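Local coordinates for protein molybdopterin biosynthesis enzyme, MoaB (Thermus thermophilus, PDB 2IS8) that probably binds molybdopterin and takes part in the biosynthesis of the molybdenum cofactor, at residues V4-V9 with F35-Y40. Residues are numbered along the deposited sequence; the frame is centred on the assembly and turned at random.
With FMT (formic acid), chain E.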
# COMPACT_ATOMS: atom_id res chain seq x y z
N VAL B 4 16.52 15.27 13.46
CA VAL B 4 16.46 14.65 12.15
C VAL B 4 17.83 14.35 11.55
O VAL B 4 18.77 15.12 11.72
CB VAL B 4 15.72 15.58 11.16
CG1 VAL B 4 15.55 14.89 9.80
CG2 VAL B 4 14.38 15.96 11.73
N GLY B 5 17.90 13.24 10.84
CA GLY B 5 19.12 12.85 10.15
C GLY B 5 18.79 12.75 8.67
O GLY B 5 17.76 12.17 8.30
N ILE B 6 19.64 13.31 7.82
CA ILE B 6 19.43 13.27 6.37
C ILE B 6 20.52 12.40 5.76
O ILE B 6 21.71 12.72 5.84
CB ILE B 6 19.48 14.69 5.76
CG1 ILE B 6 18.36 15.55 6.35
CG2 ILE B 6 19.34 14.62 4.24
CD1 ILE B 6 18.43 17.01 5.97
N LEU B 7 20.12 11.28 5.16
CA LEU B 7 21.06 10.35 4.55
C LEU B 7 20.92 10.33 3.03
O LEU B 7 19.91 9.85 2.50
CB LEU B 7 20.83 8.94 5.09
CG LEU B 7 21.77 7.85 4.58
CD1 LEU B 7 23.20 8.19 4.99
CD2 LEU B 7 21.36 6.51 5.15
N THR B 8 21.93 10.83 2.33
CA THR B 8 21.90 10.85 0.87
C THR B 8 22.56 9.59 0.31
O THR B 8 23.77 9.40 0.42
CB THR B 8 22.61 12.10 0.31
OG1 THR B 8 21.89 13.26 0.72
CG2 THR B 8 22.66 12.05 -1.21
N VAL B 9 21.74 8.72 -0.28
CA VAL B 9 22.22 7.43 -0.76
C VAL B 9 22.61 7.51 -2.24
O VAL B 9 21.80 7.89 -3.08
CB VAL B 9 21.16 6.33 -0.58
CG1 VAL B 9 21.71 4.98 -0.99
CG2 VAL B 9 20.67 6.30 0.86
N PHE B 35 11.66 20.83 13.86
CA PHE B 35 12.74 19.98 13.39
C PHE B 35 14.11 20.61 13.53
O PHE B 35 14.28 21.81 13.30
CB PHE B 35 12.53 19.63 11.92
CG PHE B 35 11.19 19.04 11.62
CD1 PHE B 35 10.88 17.74 12.01
CD2 PHE B 35 10.21 19.79 10.97
CE1 PHE B 35 9.63 17.19 11.76
CE2 PHE B 35 8.95 19.25 10.71
CZ PHE B 35 8.66 17.95 11.11
N GLU B 36 15.09 19.80 13.89
CA GLU B 36 16.47 20.25 13.97
C GLU B 36 17.31 19.14 13.35
O GLU B 36 17.28 17.99 13.80
CB GLU B 36 16.89 20.54 15.42
CG GLU B 36 16.65 19.43 16.43
CD GLU B 36 16.91 19.89 17.86
OE1 GLU B 36 17.17 21.10 18.08
OE2 GLU B 36 16.84 19.04 18.77
N VAL B 37 18.03 19.49 12.29
CA VAL B 37 18.87 18.54 11.58
C VAL B 37 20.14 18.32 12.39
O VAL B 37 21.01 19.20 12.48
CB VAL B 37 19.21 19.05 10.17
CG1 VAL B 37 20.08 18.03 9.43
CG2 VAL B 37 17.92 19.28 9.39
N ALA B 38 20.22 17.14 13.00
CA ALA B 38 21.33 16.78 13.86
C ALA B 38 22.37 15.90 13.18
O ALA B 38 23.41 15.59 13.76
CB ALA B 38 20.80 16.09 15.10
N ALA B 39 22.10 15.49 11.95
CA ALA B 39 23.05 14.64 11.23
C ALA B 39 22.82 14.67 9.74
O ALA B 39 21.70 14.81 9.27
CB ALA B 39 22.96 13.21 11.74
N TYR B 40 23.92 14.53 9.00
CA TYR B 40 23.88 14.49 7.55
C TYR B 40 25.07 13.66 7.08
O TYR B 40 26.22 13.93 7.45
CB TYR B 40 23.97 15.90 6.95
CG TYR B 40 24.36 15.89 5.48
CD1 TYR B 40 23.58 15.22 4.54
CD2 TYR B 40 25.55 16.48 5.05
CE1 TYR B 40 23.97 15.14 3.20
CE2 TYR B 40 25.95 16.41 3.71
CZ TYR B 40 25.16 15.74 2.79
OH TYR B 40 25.56 15.63 1.48
C FMT E . 27.68 17.88 0.57
O1 FMT E . 27.85 16.68 0.41
O2 FMT E . 27.05 18.60 -0.19
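Val4, Gly5 and Ile6 pair in parallel with Val37, Ala39 and Tyr40, the short strand axes approaching to 4.6 Å at an angle of 23°. Val4 N donates to Glu36 O at 2.8 Å in a nearly straight bond. The register then slips by one residue, a beta bulge with Ala38 as the extra residue between the Val4-Val37 and Gly5-Ala39 pairs; its psi of -5° leaves the extended region. Val4 O consequently faces two successive amides: Ala38 N at 2.8 Å, lying in the carbonyl plane, and Ala39 N, whose bond is weak at 3.4 Å. Regular pairing resumes where Ile6 N reaches Ala39 O at 2.9 Å, approaching from above the carbonyl plane. These strands begin and end the beta-alpha-beta unit 2-9, 21-30, 35-43, in which 35-43 forms the outer edge of the sheet within the chain and 2-9 is hydrogen-bonded on its other side to strand 65-69. On the face carrying Val4, Ile6, Val37 and Tyr40, helix 21-30 packs against Ile6 and Val37, and Ile6 CD1 lies 4.0 Å from Val37 CG1. With CG opposite the backbone nitrogen (chi1 163°), the Tyr40 ring runs alongside strand 2-9 toward Thr8, whose OG1 meets the ring edge in plane, 3.7 Å from CE1. Thr8 OG1 and Tyr40 OH both hydrogen-bond to Asp20 OD2, while His23 stacks on the ring. Replacing Tyr40 by an alanine would probably cost Asp20 one of its hydroxyl partners and leave His23 without its stacking surface. A formic acid, probably from the crystallisation liquor, places O1 at the ring edge, 2.7 Å from Tyr40 OH.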